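Local coordinates for putative polysaccharide biosynthesis protein with aminopeptidase-like domain (Clostridium acetobutylicum, PDB 3K9T) that binds one zinc ion per subunit, probably acts in the biosynthesis of modified polysaccharides, and is not expected to have the peptidase activity its aminopeptidase-like region might suggest, at residues R357-L362 and E430-V435; K365-L370 and A391-L396. All blocks are in the same frame, centred on the assembly; numbering follows the deposited sequence.

Contact 1: R357-L362 and E430-V435; sequences RTYLNL and ELLKLV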
ATOM      1  N   ARG A 357     -21.793  11.903  10.953  1.00 37.90           N
ATOM      2  CA  ARG A 357     -22.075  11.372  12.283  1.00 20.87           C
ATOM      3  C   ARG A 357     -21.552   9.942  12.514  1.00 26.03           C
ATOM      4  O   ARG A 357     -21.043   9.306  11.597  1.00 17.71           O
ATOM      5  CB  ARG A 357     -23.555  11.511  12.567  1.00 40.49           C
ATOM      6  CG  ARG A 357     -23.940  12.955  12.686  1.00 48.72           C
ATOM      7  CD  ARG A 357     -25.441  13.176  12.726  1.00 83.28           C
ATOM      8  NE  ARG A 357     -25.658  14.574  12.400  1.00 77.74           N
ATOM      9  CZ  ARG A 357     -25.431  15.582  13.238  1.00134.69           C
ATOM     10  NH1 ARG A 357     -25.021  15.371  14.492  1.00 70.37           N
ATOM     11  NH2 ARG A 357     -25.633  16.821  12.820  1.00 73.99           N
ATOM     12  N   THR A 358     -21.588   9.492  13.775  1.00 20.00           N
ATOM     13  CA  THR A 358     -21.299   8.103  14.111  1.00 23.48           C
ATOM     14  C   THR A 358     -22.508   7.537  14.819  1.00 21.52           C
ATOM     15  O   THR A 358     -23.084   8.193  15.658  1.00 24.29           O
ATOM     16  CB  THR A 358     -20.052   7.934  14.942  1.00 24.79           C
ATOM     17  OG1 THR A 358     -18.935   8.365  14.162  1.00 24.47           O
ATOM     18  CG2 THR A 358     -19.857   6.474  15.298  1.00 16.22           C
ATOM     19  N   TYR A 359     -22.915   6.338  14.415  1.00 26.92           N
ATOM     20  CA  TYR A 359     -24.110   5.702  14.940  1.00 25.04           C
ATOM     21  C   TYR A 359     -23.835   4.302  15.467  1.00 18.58           C
ATOM     22  O   TYR A 359     -22.821   3.671  15.163  1.00 23.77           O
ATOM     23  CB  TYR A 359     -25.179   5.559  13.852  1.00 17.51           C
ATOM     24  CG  TYR A 359     -25.768   6.828  13.263  1.00 14.88           C
ATOM     25  CD1 TYR A 359     -26.898   7.425  13.823  1.00 38.89           C
ATOM     26  CD2 TYR A 359     -25.265   7.372  12.083  1.00 37.90           C
ATOM     27  CE1 TYR A 359     -27.480   8.565  13.243  1.00 34.04           C
ATOM     28  CE2 TYR A 359     -25.840   8.510  11.497  1.00 28.20           C
ATOM     29  CZ  TYR A 359     -26.938   9.100  12.084  1.00 43.26           C
ATOM     30  OH  TYR A 359     -27.485  10.221  11.506  1.00 37.02           O
ATOM     31  N   LEU A 360     -24.769   3.826  16.272  1.00 33.33           N
ATOM     32  CA  LEU A 360     -24.747   2.472  16.782  1.00 16.11           C
ATOM     33  C   LEU A 360     -26.011   1.783  16.269  1.00 38.89           C
ATOM     34  O   LEU A 360     -27.114   2.284  16.434  1.00 26.96           O
ATOM     35  CB  LEU A 360     -24.743   2.483  18.295  1.00 27.55           C
ATOM     36  CG  LEU A 360     -24.573   1.136  18.959  1.00 21.81           C
ATOM     37  CD1 LEU A 360     -23.161   0.649  18.706  1.00 15.35           C
ATOM     38  CD2 LEU A 360     -24.853   1.306  20.427  1.00 10.36           C
ATOM     39  N   ASN A 361     -25.827   0.655  15.600  1.00 32.17           N
ATOM     40  CA  ASN A 361     -26.925  -0.214  15.184  1.00 21.28           C
ATOM     41  C   ASN A 361     -27.608  -0.767  16.437  1.00 11.92           C
ATOM     42  O   ASN A 361     -26.964  -1.460  17.234  1.00 21.10           O
ATOM     43  CB  ASN A 361     -26.337  -1.345  14.312  1.00 21.68           C
ATOM     44  CG  ASN A 361     -27.373  -2.264  13.707  1.00 11.95           C
ATOM     45  OD1 ASN A 361     -28.509  -2.322  14.147  1.00 19.04           O
ATOM     46  ND2 ASN A 361     -26.951  -3.048  12.721  1.00 21.98           N
ATOM     47  N   LEU A 362     -28.897  -0.456  16.620  1.00 20.24           N
ATOM     48  CA  LEU A 362     -29.652  -0.951  17.785  1.00 13.89           C
ATOM     49  C   LEU A 362     -30.153  -2.373  17.655  1.00 23.91           C
ATOM     50  O   LEU A 362     -30.717  -2.905  18.619  1.00 10.61           O
ATOM     51  CB  LEU A 362     -30.794  -0.001  18.171  1.00 25.80           C
ATOM     52  CG  LEU A 362     -30.300   1.379  18.639  1.00 32.75           C
ATOM     53  CD1 LEU A 362     -31.471   2.186  18.990  1.00 14.10           C
ATOM     54  CD2 LEU A 362     -29.371   1.303  19.841  1.00  9.04           C
ATOM     55  N   GLU A 430     -35.759   4.058  14.185  1.00 19.20           N
ATOM     56  CA  GLU A 430     -35.133   3.756  15.468  1.00 19.21           C
ATOM     57  C   GLU A 430     -34.194   2.541  15.476  1.00 43.47           C
ATOM     58  O   GLU A 430     -33.965   1.918  16.518  1.00 14.05           O
ATOM     59  CB  GLU A 430     -36.193   3.631  16.566  1.00  9.47           C
ATOM     60  CG  GLU A 430     -37.165   4.808  16.624  1.00 50.43           C
ATOM     61  CD  GLU A 430     -38.094   4.763  17.823  1.00 54.64           C
ATOM     62  OE1 GLU A 430     -38.649   3.684  18.129  1.00 56.13           O
ATOM     63  OE2 GLU A 430     -38.289   5.824  18.451  1.00 57.95           O
ATOM     64  N   LEU A 431     -33.604   2.238  14.328  1.00 15.52           N
ATOM     65  CA  LEU A 431     -32.604   1.167  14.257  1.00 22.79           C
ATOM     66  C   LEU A 431     -31.175   1.697  14.547  1.00 14.22           C
ATOM     67  O   LEU A 431     -30.212   0.925  14.572  1.00 34.58           O
ATOM     68  CB  LEU A 431     -32.659   0.494  12.883  1.00 21.33           C
ATOM     69  CG  LEU A 431     -33.752  -0.542  12.665  1.00 14.15           C
ATOM     70  CD1 LEU A 431     -33.854  -0.894  11.192  1.00  6.67           C
ATOM     71  CD2 LEU A 431     -33.532  -1.813  13.528  1.00 11.79           C
ATOM     72  N   LEU A 432     -31.036   3.007  14.747  1.00 28.23           N
ATOM     73  CA  LEU A 432     -29.732   3.628  15.012  1.00 15.54           C
ATOM     74  C   LEU A 432     -29.776   4.622  16.189  1.00 22.64           C
ATOM     75  O   LEU A 432     -30.722   5.364  16.374  1.00 25.95           O
ATOM     76  CB  LEU A 432     -29.203   4.354  13.754  1.00 20.31           C
ATOM     77  CG  LEU A 432     -28.863   3.551  12.490  1.00 18.44           C
ATOM     78  CD1 LEU A 432     -28.474   4.499  11.340  1.00 10.12           C
ATOM     79  CD2 LEU A 432     -27.756   2.490  12.770  1.00 14.47           C
ATOM     80  N   LYS A 433     -28.711   4.634  16.963  1.00 24.96           N
ATOM     81  CA  LYS A 433     -28.539   5.576  18.043  1.00 23.25           C
ATOM     82  C   LYS A 433     -27.351   6.435  17.629  1.00 43.22           C
ATOM     83  O   LYS A 433     -26.403   5.936  17.034  1.00 29.15           O
ATOM     84  CB  LYS A 433     -28.227   4.822  19.329  1.00 31.16           C
ATOM     85  CG  LYS A 433     -28.117   5.669  20.573  1.00 38.30           C
ATOM     86  CD  LYS A 433     -27.568   4.845  21.764  1.00 24.38           C
ATOM     87  CE  LYS A 433     -27.019   5.735  22.858  1.00 58.85           C
ATOM     88  NZ  LYS A 433     -26.944   5.027  24.166  1.00 76.69           N
ATOM     89  N   LEU A 434     -27.426   7.735  17.877  1.00 24.62           N
ATOM     90  CA  LEU A 434     -26.302   8.631  17.626  1.00 25.44           C
ATOM     91  C   LEU A 434     -25.347   8.420  18.809  1.00 42.58           C
ATOM     92  O   LEU A 434     -25.771   8.362  19.959  1.00 38.54           O
ATOM     93  CB  LEU A 434     -26.807  10.063  17.541  1.00 23.15           C
ATOM     94  CG  LEU A 434     -26.029  11.181  16.856  1.00 41.93           C
ATOM     95  CD1 LEU A 434     -25.541  10.850  15.452  1.00 24.87           C
ATOM     96  CD2 LEU A 434     -26.991  12.314  16.814  1.00 32.04           C
ATOM     97  N   VAL A 435     -24.071   8.225  18.533  1.00 29.96           N
ATOM     98  CA  VAL A 435     -23.102   8.034  19.608  1.00 37.92           C
ATOM     99  C   VAL A 435     -21.861   8.830  19.305  1.00 34.32           C
ATOM    100  O   VAL A 435     -21.910   9.767  18.501  1.00 39.15           O
ATOM    101  CB  VAL A 435     -22.739   6.565  19.792  1.00 46.70           C
ATOM    102  CG1 VAL A 435     -23.957   5.774  20.389  1.00 18.10           C
ATOM    103  CG2 VAL A 435     -22.226   5.988  18.477  1.00 19.27           C
ATOM    104  OXT VAL A 435     -20.808   8.560  19.854  1.00 43.35           O
TER
HETATM  105  O   HOH W   1     -22.013  11.388  16.020  1.00 24.75           O
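Y359 stands between L432 and L434 in a two-stranded antiparallel sheet that joins the first and last strands of the permutated winged helix-turn-helix domain. From CB, which lies 3.4 Å from K433 O, the side chain leaves with CG anti to its own carbonyl carbon (chi1 -64°). Y359 CG and CD1 pass close to L432, Y359 CD1 within 3.8 Å of L432 CB, while L432 CD1 lies over one ring face in a CH-pi contact. Farther out CE1 and CZ meet L434 CD1, a second CH-pi donor on the opposite face, 4.1 Å from the ring centroid. A flat aromatic suits this slot because both faces can take a methyl, and helix 416-428 adds A423 against the same side chain. L434 CD1 also packs on R357 CB and CD, aliphatic parts of a chain whose charge lies farther out. L360 and K433 exchange both backbone hydrogen bonds, and L362 N adds another to L431 O. On the face of L360 and K433, the beta-branched V435 sets CG1 against L360 CB. At the chain end V435 N donates almost straight to T358 O (3.0 Å, 178°), and a water accepts from T358 N while donating to V435 O.

Contact 2: K365-L370 and A391-L396; sequences KCEPQL and AMFWVL
P368 and L396 meet tip to tip, P368 CD lying 4.0 Å from L396 CD1, where the loop 365-370 packs on helix 389-398 of the winged helix-turn-helix domain. Beside this pair the carboxylate of E367 approaches the F393 ring obliquely, its plane only 14° from that of the ring, with E367 OE1 3.7 Å from F393 CE1. E367 has CG between its backbone N and carbonyl carbon (chi1 56°), and the chain then runs extended, which brings the carboxylate to the ring. L370 extends a branched aliphatic end toward the selenomethionine M392 and F393, but it is poorly ordered and its exact contacts are doubtful. M392, F393 and L396 lie on the loop-facing side of the helix, M392 and L396 one turn apart and joined by the backbone hydrogen bond from L396 N to M392 O.

In the next shell, helix 416-428 supports the helix from A422 and L426, small and branched residues that fit against M392 and L396. The loop is held by another subunit of the trimer: R300 of that subunit forms a salt bridge with E367 OE2, and its W65 donates to E367 O. Apolar packing of P368 and L370, with a carboxylate lying by the F393 ring, therefore joins loop to helix within the chain, while the charge of E367 is probably balanced in part by that intersubunit arginine.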
ATOM      1  N   LYS A 365     -27.492  -7.912  16.218  1.00 13.52           N
ATOM      2  CA  LYS A 365     -27.544  -9.358  16.065  1.00  8.33           C
ATOM      3  C   LYS A 365     -28.380  -9.772  14.847  1.00 30.14           C
ATOM      4  O   LYS A 365     -29.595  -9.880  14.908  1.00 16.50           O
ATOM      5  CB  LYS A 365     -28.037 -10.050  17.335  1.00 30.40           C
ATOM      6  CG  LYS A 365     -27.074  -9.907  18.492  1.00  5.30           C
ATOM      7  CD  LYS A 365     -27.483 -10.808  19.649  1.00 26.98           C
ATOM      8  CE  LYS A 365     -26.884 -10.354  20.994  1.00 21.42           C
ATOM      9  NZ  LYS A 365     -27.538 -11.070  22.144  1.00 42.88           N
ATOM     10  N   CYS A 366     -27.673 -10.031  13.749  1.00 15.51           N
ATOM     11  CA  CYS A 366     -28.256 -10.286  12.452  1.00 16.02           C
ATOM     12  C   CYS A 366     -28.996  -9.069  11.943  1.00 14.27           C
ATOM     13  O   CYS A 366     -29.224  -8.067  12.655  1.00 16.34           O
ATOM     14  CB  CYS A 366     -29.153 -11.494  12.473  1.00 12.09           C
ATOM     15  SG  CYS A 366     -28.315 -12.930  13.059  1.00 20.29           S
ATOM     16  N   GLU A 367     -29.363  -9.135  10.682  1.00 14.80           N
ATOM     17  CA  GLU A 367     -30.039  -7.988  10.110  1.00 22.27           C
ATOM     18  C   GLU A 367     -31.457  -7.932  10.650  1.00 14.01           C
ATOM     19  O   GLU A 367     -31.991  -8.935  11.144  1.00 11.09           O
ATOM     20  CB  GLU A 367     -29.901  -7.907   8.568  1.00 17.35           C
ATOM     21  CG  GLU A 367     -30.347  -9.059   7.731  1.00 28.41           C
ATOM     22  CD  GLU A 367     -29.831  -9.001   6.284  1.00 22.97           C
ATOM     23  OE1 GLU A 367     -28.756  -8.439   5.981  1.00 18.69           O
ATOM     24  OE2 GLU A 367     -30.522  -9.574   5.431  1.00 32.22           O
ATOM     25  N   PRO A 368     -32.031  -6.734  10.684  1.00 21.50           N
ATOM     26  CA  PRO A 368     -33.404  -6.619  11.126  1.00 14.81           C
ATOM     27  C   PRO A 368     -34.302  -7.134  10.037  1.00 34.36           C
ATOM     28  O   PRO A 368     -33.900  -7.150   8.873  1.00 26.52           O
ATOM     29  CB  PRO A 368     -33.597  -5.113  11.294  1.00 25.73           C
ATOM     30  CG  PRO A 368     -32.593  -4.493  10.449  1.00 27.38           C
ATOM     31  CD  PRO A 368     -31.427  -5.429  10.393  1.00 12.41           C
ATOM     32  N   GLN A 369     -35.502  -7.558  10.400  1.00 19.44           N
ATOM     33  CA  GLN A 369     -36.458  -7.996   9.397  1.00 48.89           C
ATOM     34  C   GLN A 369     -37.055  -6.719   8.794  1.00 17.81           C
ATOM     35  O   GLN A 369     -38.116  -6.278   9.224  1.00 31.02           O
ATOM     36  CB  GLN A 369     -37.503  -8.892  10.059  1.00  7.80           C
ATOM     37  CG  GLN A 369     -38.512  -9.516   9.117  1.00 16.35           C
ATOM     38  CD  GLN A 369     -39.246 -10.685   9.729  1.00 28.44           C
ATOM     39  OE1 GLN A 369     -39.320 -10.829  10.957  1.00 19.41           O
ATOM     40  NE2 GLN A 369     -39.788 -11.544   8.870  1.00 35.83           N
ATOM     41  N   LEU A 370     -36.335  -6.090   7.855  1.00 77.46           N
ATOM     42  CA  LEU A 370     -36.773  -4.803   7.290  1.00127.77           C
ATOM     43  C   LEU A 370     -38.188  -5.088   6.756  1.00 68.77           C
ATOM     44  O   LEU A 370     -38.378  -6.016   5.977  1.00 58.18           O
ATOM     45  CB  LEU A 370     -35.793  -4.227   6.211  1.00 72.71           C
ATOM     46  CG  LEU A 370     -34.414  -3.548   6.508  1.00 51.42           C
ATOM     47  CD1 LEU A 370     -33.683  -2.988   5.253  1.00 28.82           C
ATOM     48  CD2 LEU A 370     -34.520  -2.411   7.486  1.00 24.10           C
ATOM     49  N   ALA A 391     -27.028   0.761   0.409  1.00 33.45           N
ATOM     50  CA  ALA A 391     -26.507   1.721   1.366  1.00 13.24           C
ATOM     51  C   ALA A 391     -26.962   1.353   2.811  1.00 20.43           C
ATOM     52  O   ALA A 391     -26.190   1.420   3.792  1.00 17.49           O
ATOM     53  CB  ALA A 391     -26.986   3.166   1.007  1.00 14.22           C
HETATM   54  N   MSE A 392     -28.219   0.978   2.962  1.00 12.04           N
HETATM   55  CA  MSE A 392     -28.725   0.730   4.322  1.00 22.05           C
HETATM   56  C   MSE A 392     -27.986  -0.412   4.971  1.00  8.80           C
HETATM   57  O   MSE A 392     -27.607  -0.305   6.146  1.00 26.16           O
HETATM   58  CB  MSE A 392     -30.228   0.463   4.327  1.00 14.52           C
HETATM   59  CG  MSE A 392     -31.003   1.704   4.036  1.00 36.37           C
HETATM   60 SE   MSE A 392     -32.884   1.561   4.407  0.75 23.19          SE
HETATM   61  CE  MSE A 392     -33.273  -0.351   4.277  1.00 12.21           C
ATOM     62  N   PHE A 393     -27.777  -1.496   4.204  1.00 20.39           N
ATOM     63  CA  PHE A 393     -27.087  -2.685   4.709  1.00 33.06           C
ATOM     64  C   PHE A 393     -25.657  -2.389   5.154  1.00 19.42           C
ATOM     65  O   PHE A 393     -25.183  -2.979   6.125  1.00 23.69           O
ATOM     66  CB  PHE A 393     -27.081  -3.814   3.683  1.00 25.31           C
ATOM     67  CG  PHE A 393     -28.423  -4.462   3.474  1.00 18.76           C
ATOM     68  CD1 PHE A 393     -29.141  -4.975   4.547  1.00 32.92           C
ATOM     69  CD2 PHE A 393     -28.933  -4.635   2.182  1.00 27.01           C
ATOM     70  CE1 PHE A 393     -30.371  -5.601   4.345  1.00 34.54           C
ATOM     71  CE2 PHE A 393     -30.161  -5.241   1.973  1.00 18.63           C
ATOM     72  CZ  PHE A 393     -30.875  -5.740   3.060  1.00 34.94           C
ATOM     73  N   TRP A 394     -24.969  -1.503   4.433  1.00 18.62           N
ATOM     74  CA  TRP A 394     -23.648  -1.026   4.862  1.00 22.73           C
ATOM     75  C   TRP A 394     -23.692  -0.271   6.180  1.00 28.96           C
ATOM     76  O   TRP A 394     -22.850  -0.518   7.052  1.00 20.67           O
ATOM     77  CB  TRP A 394     -23.023  -0.099   3.837  1.00 21.93           C
ATOM     78  CG  TRP A 394     -22.222  -0.790   2.797  1.00 19.89           C
ATOM     79  CD1 TRP A 394     -22.472  -0.820   1.468  1.00 26.66           C
ATOM     80  CD2 TRP A 394     -21.053  -1.564   3.007  1.00 25.75           C
ATOM     81  NE1 TRP A 394     -21.523  -1.553   0.827  1.00 24.22           N
ATOM     82  CE2 TRP A 394     -20.627  -2.017   1.744  1.00 14.39           C
ATOM     83  CE3 TRP A 394     -20.326  -1.932   4.144  1.00 22.33           C
ATOM     84  CZ2 TRP A 394     -19.480  -2.794   1.570  1.00 16.28           C
ATOM     85  CZ3 TRP A 394     -19.194  -2.725   3.983  1.00 18.80           C
ATOM     86  CH2 TRP A 394     -18.782  -3.157   2.705  1.00 21.63           C
ATOM     87  N   VAL A 395     -24.649   0.656   6.309  1.00 21.35           N
ATOM     88  CA  VAL A 395     -24.788   1.440   7.525  1.00 12.87           C
ATOM     89  C   VAL A 395     -25.079   0.540   8.727  1.00 24.56           C
ATOM     90  O   VAL A 395     -24.482   0.693   9.789  1.00 20.13           O
ATOM     91  CB  VAL A 395     -25.859   2.511   7.406  1.00 21.64           C
ATOM     92  CG1 VAL A 395     -26.134   3.102   8.765  1.00 11.96           C
ATOM     93  CG2 VAL A 395     -25.409   3.596   6.455  1.00 13.46           C
ATOM     94  N   LEU A 396     -25.964  -0.427   8.550  1.00 16.17           N
ATOM     95  CA  LEU A 396     -26.277  -1.351   9.641  1.00 16.65           C
ATOM     96  C   LEU A 396     -25.070  -2.194   9.982  1.00 11.36           C
ATOM     97  O   LEU A 396     -24.768  -2.430  11.157  1.00 28.63           O
ATOM     98  CB  LEU A 396     -27.454  -2.260   9.279  1.00 15.87           C
ATOM     99  CG  LEU A 396     -28.813  -1.539   9.203  1.00 28.42           C
ATOM    100  CD1 LEU A 396     -29.822  -2.327   8.409  1.00  6.66           C
ATOM    101  CD2 LEU A 396     -29.319  -1.297  10.622  1.00 10.72           C
TER

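In the fold
Following the chain from the N terminus, helix 336-355 leads into strand 358-361, the first half of contact 1. The loop 365-370 comes next and meets helix 389-398 in contact 2, closing a short, partly unmodelled loop. Helices 405-412 and 416-428 follow before strand 432-434 returns to pair with strand 358-361, so contact 1 closes the longer loop and contact 2 lies wholly within it, without crossing. The centres of the two contacts lie about 12 Å apart, and the contacts touch directly: N361 ND2 probably donates to L396 O, L432 CD1 packs on V395 CG1, and L431 CD1 on P368 CG. The sheet, the loop and the helices after strand 358-361 thus join within the winged helix-turn-helix domain.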